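Local atomic coordinates of TqaA (Penicillium aethiopicum, PDB entry 5DLK), a protein that probably closes nonribosomal peptides into macrocycles through the terminal condensation-like domain of a fungal peptide synthetase, the part crystallised here in mutant form. Residues Pro227-Trp232 against Gln373-Trp378; Arg233-Gly238 against Gln354-Arg359. One frame throughout, in Å; residues are numbered along the deposited sequence.

Interaction 1 of 2, residues Pro227-Trp232 against Gln373-Trp378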
loop_
_atom_site.group_PDB
_atom_site.type_symbol
_atom_site.label_atom_id
_atom_site.label_comp_id
_atom_site.label_asym_id
_atom_site.label_seq_id
_atom_site.Cartn_x
_atom_site.Cartn_y
_atom_site.Cartn_z
ATOM N N PRO A 227 19.663 3.795 17.315
ATOM C CA PRO A 227 18.552 3.842 18.271
ATOM C C PRO A 227 17.338 3.071 17.761
ATOM O O PRO A 227 16.558 2.584 18.571
ATOM C CB PRO A 227 18.226 5.330 18.375
ATOM C CG PRO A 227 19.497 6.032 17.937
ATOM C CD PRO A 227 20.104 5.139 16.903
ATOM N N THR A 228 17.169 2.991 16.449
ATOM C CA THR A 228 15.996 2.302 15.926
ATOM C C THR A 228 16.110 0.786 16.127
ATOM O O THR A 228 15.149 0.126 16.530
ATOM C CB THR A 228 15.767 2.667 14.466
ATOM O OG1 THR A 228 15.215 3.989 14.435
ATOM C CG2 THR A 228 14.750 1.722 13.836
ATOM N N PHE A 229 17.286 0.223 15.894
ATOM C CA PHE A 229 17.442 -1.201 16.135
ATOM C C PHE A 229 17.612 -1.510 17.622
ATOM O O PHE A 229 17.289 -2.625 18.077
ATOM C CB PHE A 229 18.586 -1.757 15.300
ATOM C CG PHE A 229 18.288 -1.693 13.820
ATOM C CD1 PHE A 229 17.186 -2.374 13.312
ATOM C CD2 PHE A 229 19.052 -0.915 12.968
ATOM C CE1 PHE A 229 16.864 -2.301 11.953
ATOM C CE2 PHE A 229 18.753 -0.838 11.621
ATOM C CZ PHE A 229 17.662 -1.526 11.111
ATOM N N GLN A 230 18.074 -0.528 18.381
ATOM C CA GLN A 230 18.061 -0.685 19.836
ATOM C C GLN A 230 16.622 -0.745 20.322
ATOM O O GLN A 230 16.279 -1.566 21.189
ATOM C CB GLN A 230 18.806 0.461 20.514
ATOM C CG GLN A 230 20.322 0.341 20.335
ATOM C CD GLN A 230 21.068 1.596 20.787
ATOM O OE1 GLN A 230 20.454 2.583 21.211
ATOM N NE2 GLN A 230 22.398 1.558 20.701
ATOM N N PHE A 231 15.786 0.127 19.762
ATOM C CA PHE A 231 14.368 0.131 20.112
ATOM C C PHE A 231 13.723 -1.210 19.796
ATOM O O PHE A 231 13.042 -1.776 20.643
ATOM C CB PHE A 231 13.586 1.228 19.382
ATOM C CG PHE A 231 12.091 1.024 19.454
ATOM C CD1 PHE A 231 11.410 0.430 18.381
ATOM C CD2 PHE A 231 11.382 1.365 20.602
ATOM C CE1 PHE A 231 10.037 0.197 18.448
ATOM C CE2 PHE A 231 9.995 1.144 20.685
ATOM C CZ PHE A 231 9.326 0.557 19.586
ATOM N N TRP A 232 13.902 -1.708 18.573
ATOM C CA TRP A 232 13.200 -2.946 18.212
ATOM C C TRP A 232 13.687 -4.119 19.059
ATOM O O TRP A 232 12.901 -4.975 19.412
ATOM C CB TRP A 232 13.344 -3.249 16.720
ATOM C CG TRP A 232 12.442 -2.378 15.863
ATOM C CD1 TRP A 232 12.814 -1.341 15.030
ATOM C CD2 TRP A 232 11.007 -2.455 15.788
ATOM N NE1 TRP A 232 11.695 -0.787 14.435
ATOM C CE2 TRP A 232 10.577 -1.450 14.883
ATOM C CE3 TRP A 232 10.050 -3.285 16.385
ATOM C CZ2 TRP A 232 9.234 -1.246 14.577
ATOM C CZ3 TRP A 232 8.708 -3.085 16.074
ATOM C CH2 TRP A 232 8.318 -2.075 15.175
ATOM N N GLN A 373 16.949 -9.252 11.442
ATOM C CA GLN A 373 18.393 -9.499 11.488
ATOM C C GLN A 373 19.114 -8.825 12.655
ATOM O O GLN A 373 19.905 -9.467 13.352
ATOM C CB GLN A 373 19.065 -9.044 10.188
ATOM C CG GLN A 373 20.490 -9.587 10.055
ATOM C CD GLN A 373 21.125 -9.217 8.732
ATOM O OE1 GLN A 373 20.461 -9.209 7.692
ATOM N NE2 GLN A 373 22.422 -8.911 8.760
ATOM N N HIS A 374 18.862 -7.536 12.856
ATOM C CA HIS A 374 19.655 -6.740 13.790
ATOM C C HIS A 374 19.114 -6.689 15.209
ATOM O O HIS A 374 19.873 -6.370 16.131
ATOM C CB HIS A 374 19.791 -5.311 13.284
ATOM C CG HIS A 374 20.404 -5.227 11.918
ATOM N ND1 HIS A 374 21.326 -6.146 11.470
ATOM C CD2 HIS A 374 20.195 -4.370 10.893
ATOM C CE1 HIS A 374 21.674 -5.849 10.227
ATOM N NE2 HIS A 374 21.002 -4.774 9.855
ATOM N N SER A 375 17.818 -6.956 15.384
ATOM C CA SER A 375 17.187 -6.730 16.698
ATOM C C SER A 375 16.624 -7.973 17.373
ATOM O O SER A 375 16.100 -7.896 18.488
ATOM C CB SER A 375 16.059 -5.706 16.566
ATOM O OG SER A 375 16.556 -4.467 16.124
ATOM N N THR A 376 16.679 -9.103 16.679
ATOM C CA THR A 376 16.191 -10.372 17.197
ATOM C C THR A 376 17.140 -11.499 16.819
ATOM O O THR A 376 18.115 -11.282 16.088
ATOM C CB THR A 376 14.783 -10.749 16.651
ATOM O OG1 THR A 376 14.914 -11.277 15.327
ATOM C CG2 THR A 376 13.863 -9.547 16.610
ATOM N N ASN A 377 16.814 -12.695 17.307
ATOM C CA ASN A 377 17.443 -13.955 16.898
ATOM C C ASN A 377 16.651 -14.695 15.839
ATOM O O ASN A 377 16.969 -15.837 15.517
ATOM C CB ASN A 377 17.599 -14.895 18.094
ATOM C CG ASN A 377 18.615 -14.404 19.081
ATOM O OD1 ASN A 377 19.564 -13.718 18.712
ATOM N ND2 ASN A 377 18.418 -14.740 20.352
ATOM N N TRP A 378 15.580 -14.078 15.352
ATOM C CA TRP A 378 14.717 -14.731 14.370
ATOM C C TRP A 378 15.360 -14.683 12.976
ATOM O O TRP A 378 16.072 -13.731 12.654
ATOM C CB TRP A 378 13.336 -14.055 14.328
ATOM C CG TRP A 378 12.662 -13.848 15.672
ATOM C CD1 TRP A 378 13.060 -14.343 16.894
ATOM C CD2 TRP A 378 11.474 -13.083 15.920
ATOM N NE1 TRP A 378 12.179 -13.933 17.877
ATOM C CE2 TRP A 378 11.199 -13.164 17.304
ATOM C CE3 TRP A 378 10.614 -12.337 15.108
ATOM C CZ2 TRP A 378 10.104 -12.528 17.884
ATOM C CZ3 TRP A 378 9.516 -11.709 15.695
ATOM C CH2 TRP A 378 9.282 -11.803 17.066
#
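Phe-229 and His-374 meet because both side chains leave the backbone with CG beside its own N and anti to the carbonyl carbon (chi1 -66° and -57°), which directs each ring into the gap between helices 227-235 and 368-375. This helix-to-helix contact belongs to the condensation domain, a member of the CoA-dependent acyltransferase clan, and joins the first helix along its flank to the C-terminal end of the second. The two rings form a T-shaped pair: His-374 presents its edge to one face of Phe-229, with the planes at 85° and the centroids 5.0 Å apart. His-374 CD2 leads this approach, above the rim of the phenyl ring and 3.8 Å from Phe-229 CZ. Nearer the backbone, His-374 CB lies over the same ring in a CH-pi contact, 4.2 Å from the Phe-229 centroid, so the face is met by a methylene as well as by the imidazole.

Ser-375 supplies the polar part of the contact. Its OG donates to Phe-229 O over 2.8 Å, reaching a lone pair in the carbonyl plane, and thereby ties a buried hydroxyl to the backbone of the neighbouring helix. Ser-375 OG also sits at the edge of the phenyl ring and lies 3.5 Å from Trp-232 CB. Beyond that methylene the indole of Trp-232 turns away from 373-378, and its NE1 bonds instead to His-363 O in the connection between helices 346-358 and 368-375. Helical geometry ends after Ser-375. Thr-376 then forms an ST turn, in which OG1, also bonded to Phe-372 O, accepts a hydrogen bond from Trp-378 N at 2.9 Å.

Interaction 2 of 2, residues Arg233-Gly238 against Gln354-Arg359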
loop_
_atom_site.group_PDB
_atom_site.type_symbol
_atom_site.label_atom_id
_atom_site.label_comp_id
_atom_site.label_asym_id
_atom_site.label_seq_id
_atom_site.Cartn_x
_atom_site.Cartn_y
_atom_site.Cartn_z
ATOM N N ARG A 233 14.985 -4.160 19.388
ATOM C CA ARG A 233 15.479 -5.217 20.269
ATOM C C ARG A 233 14.783 -5.180 21.628
ATOM O O ARG A 233 14.407 -6.215 22.167
ATOM C CB ARG A 233 17.004 -5.104 20.462
ATOM C CG ARG A 233 17.546 -6.079 21.495
ATOM C CD ARG A 233 19.032 -6.349 21.292
ATOM N NE ARG A 233 19.207 -7.515 20.428
ATOM C CZ ARG A 233 19.789 -7.473 19.243
ATOM N NH1 ARG A 233 20.262 -6.319 18.797
ATOM N NH2 ARG A 233 19.899 -8.575 18.504
ATOM N N HIS A 234 14.605 -3.981 22.162
ATOM C CA HIS A 234 13.962 -3.804 23.468
ATOM C C HIS A 234 12.469 -4.182 23.376
ATOM O O HIS A 234 11.923 -4.893 24.218
ATOM C CB HIS A 234 14.128 -2.358 23.920
ATOM C CG HIS A 234 13.631 -2.083 25.303
ATOM N ND1 HIS A 234 14.344 -2.426 26.430
ATOM C CD2 HIS A 234 12.507 -1.467 25.741
ATOM C CE1 HIS A 234 13.674 -2.045 27.506
ATOM N NE2 HIS A 234 12.553 -1.466 27.115
ATOM N N TYR A 235 11.835 -3.694 22.317
ATOM C CA TYR A 235 10.402 -3.893 22.108
ATOM C C TYR A 235 10.050 -5.366 21.964
ATOM O O TYR A 235 8.997 -5.816 22.453
ATOM C CB TYR A 235 9.983 -3.112 20.847
ATOM C CG TYR A 235 8.523 -3.148 20.480
ATOM C CD1 TYR A 235 7.641 -2.188 20.969
ATOM C CD2 TYR A 235 8.036 -4.115 19.598
ATOM C CE1 TYR A 235 6.303 -2.187 20.587
ATOM C CE2 TYR A 235 6.693 -4.134 19.228
ATOM C CZ TYR A 235 5.837 -3.173 19.732
ATOM O OH TYR A 235 4.499 -3.188 19.379
ATOM N N LEU A 236 10.927 -6.114 21.286
ATOM C CA LEU A 236 10.668 -7.511 20.976
ATOM C C LEU A 236 11.343 -8.469 21.951
ATOM O O LEU A 236 11.251 -9.683 21.806
ATOM C CB LEU A 236 11.131 -7.832 19.541
ATOM C CG LEU A 236 10.313 -7.161 18.433
ATOM C CD1 LEU A 236 10.980 -7.394 17.066
ATOM C CD2 LEU A 236 8.836 -7.657 18.416
ATOM N N ASP A 237 11.996 -7.920 22.966
ATOM C CA ASP A 237 12.730 -8.752 23.903
ATOM C C ASP A 237 11.808 -9.739 24.626
ATOM O O ASP A 237 10.837 -9.336 25.276
ATOM C CB ASP A 237 13.448 -7.871 24.918
ATOM C CG ASP A 237 14.177 -8.675 25.960
ATOM O OD1 ASP A 237 14.996 -9.526 25.572
ATOM O OD2 ASP A 237 13.916 -8.462 27.161
ATOM N N GLY A 238 12.124 -11.026 24.500
ATOM C CA GLY A 238 11.325 -12.083 25.090
ATOM C C GLY A 238 10.099 -12.494 24.283
ATOM O O GLY A 238 9.366 -13.400 24.689
ATOM N N GLN A 354 -2.629 0.802 21.904
ATOM C CA GLN A 354 -2.331 2.036 21.206
ATOM C C GLN A 354 -0.882 2.446 21.448
ATOM O O GLN A 354 -0.178 2.812 20.521
ATOM C CB GLN A 354 -3.289 3.156 21.615
ATOM C CG GLN A 354 -3.149 4.415 20.734
ATOM C CD GLN A 354 -4.454 5.186 20.663
ATOM O OE1 GLN A 354 -5.465 4.671 20.176
ATOM N NE2 GLN A 354 -4.451 6.415 21.181
ATOM N N THR A 355 -0.415 2.350 22.687
ATOM C CA THR A 355 0.978 2.716 22.908
ATOM C C THR A 355 1.943 1.694 22.292
ATOM O O THR A 355 3.057 2.050 21.933
ATOM C CB THR A 355 1.262 2.940 24.412
ATOM O OG1 THR A 355 0.887 1.799 25.153
ATOM C CG2 THR A 355 0.429 4.099 24.924
ATOM N N GLN A 356 1.529 0.440 22.110
ATOM C CA GLN A 356 2.405 -0.521 21.433
ATOM C C GLN A 356 2.615 -0.162 19.965
ATOM O O GLN A 356 3.559 -0.640 19.336
ATOM C CB GLN A 356 1.862 -1.949 21.569
ATOM C CG GLN A 356 2.009 -2.490 23.004
ATOM C CD GLN A 356 3.484 -2.582 23.423
ATOM O OE1 GLN A 356 4.015 -1.681 24.079
ATOM N NE2 GLN A 356 4.139 -3.678 23.054
ATOM N N TYR A 357 1.734 0.687 19.430
ATOM C CA TYR A 357 1.947 1.313 18.120
ATOM C C TYR A 357 2.727 2.635 18.242
ATOM O O TYR A 357 3.681 2.862 17.502
ATOM C CB TYR A 357 0.589 1.551 17.443
ATOM C CG TYR A 357 0.604 2.585 16.342
ATOM C CD1 TYR A 357 1.363 2.393 15.188
ATOM C CD2 TYR A 357 -0.172 3.731 16.438
ATOM C CE1 TYR A 357 1.361 3.329 14.159
ATOM C CE2 TYR A 357 -0.171 4.673 15.423
ATOM C CZ TYR A 357 0.595 4.471 14.295
ATOM O OH TYR A 357 0.582 5.412 13.285
ATOM N N THR A 358 2.321 3.501 19.167
ATOM C CA THR A 358 2.890 4.856 19.183
ATOM C C THR A 358 4.338 4.852 19.642
ATOM O O THR A 358 5.119 5.728 19.228
ATOM C CB THR A 358 2.055 5.830 20.051
ATOM O OG1 THR A 358 2.025 5.404 21.410
ATOM C CG2 THR A 358 0.628 5.932 19.519
ATOM N N ARG A 359 4.714 3.860 20.451
ATOM C CA ARG A 359 6.133 3.701 20.859
ATOM C C ARG A 359 7.072 3.588 19.645
ATOM O O ARG A 359 8.255 3.979 19.690
ATOM C CB ARG A 359 6.307 2.447 21.724
ATOM C CG ARG A 359 5.838 2.541 23.165
ATOM C CD ARG A 359 5.932 1.159 23.839
ATOM N NE ARG A 359 7.334 0.732 23.964
ATOM C CZ ARG A 359 7.746 -0.515 24.197
ATOM N NH1 ARG A 359 6.873 -1.508 24.338
ATOM N NH2 ARG A 359 9.064 -0.765 24.298
HETATM O O HOH W 1 6.851 -4.456 23.866
#
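Tyr-235 has more surface buried here than any other residue, and its ring spans the gap between the end of helix 227-235 and the C-terminal part of helix 346-358. With CG anti to the backbone N (chi1 -178°), the phenol extends far enough for OH to donate to Gln-356 O at 2.7 Å. The hydroxyl approaches that oxygen tilted 32° out of the carbonyl plane, while the oxygen itself lies at the edge of the phenol ring.

Arg-359 comes next in buried surface. A bend at chi3 brings its guanidinium back to the ring, and one face of the group rests on Tyr-235 CD1, which lies 3.5 Å from Arg-359 NH1. The ring and guanidinium planes are inclined by about half a right angle, so the contact is oblique and not a parallel stack. Arg-359 NH1 also donates within the guanidinium plane to a lone pair of Gln-356 OE1 at 2.9 Å, a bond that restricts rotation of both groups. On the outer side, Arg-359 NH2 meets the edge of the His-234 ring, 3.8 Å from CD2.

The amide of Gln-356, bent at chi2, runs almost parallel to the phenol plane, 10° from it, with NE2 3.6 Å from Tyr-235 CE1. That nitrogen bonds to Arg-334 O on strand 329-336 and also to a water, which in turn donates to Tyr-235 O at 2.9 Å and accepts from Arg-359 NH1. One water thus links all three principal residues. Tyr-357, next along the helix, is directed away from 233-238 and binds 4'-phosphopantetheine in another structure of this protein; the contact therefore lies behind the helix that lines the carrier-arm site of the condensation domain.

Overall arrangement
Following the chain from the N terminus, the first segment to take part in either contact is helix 227-235, which comes after the strands and helices of the N-terminal half; its earlier turns serve interaction 1 and its last turn leads into interaction 2. The chain then passes through strand 265-272, helix 283-299 and strands 303-310 and 329-336 before helix 346-358 returns to residues 233-238 and closes the shorter loop, interaction 2. Helix 368-375 follows and packs on 227-232, closing the longer loop of interaction 1. The loops therefore nest without crossing. One helix is held by two that are consecutive in sequence. The contacts also meet directly, Thr-376 CG2 lying 3.6 Å from Leu-236 CD1.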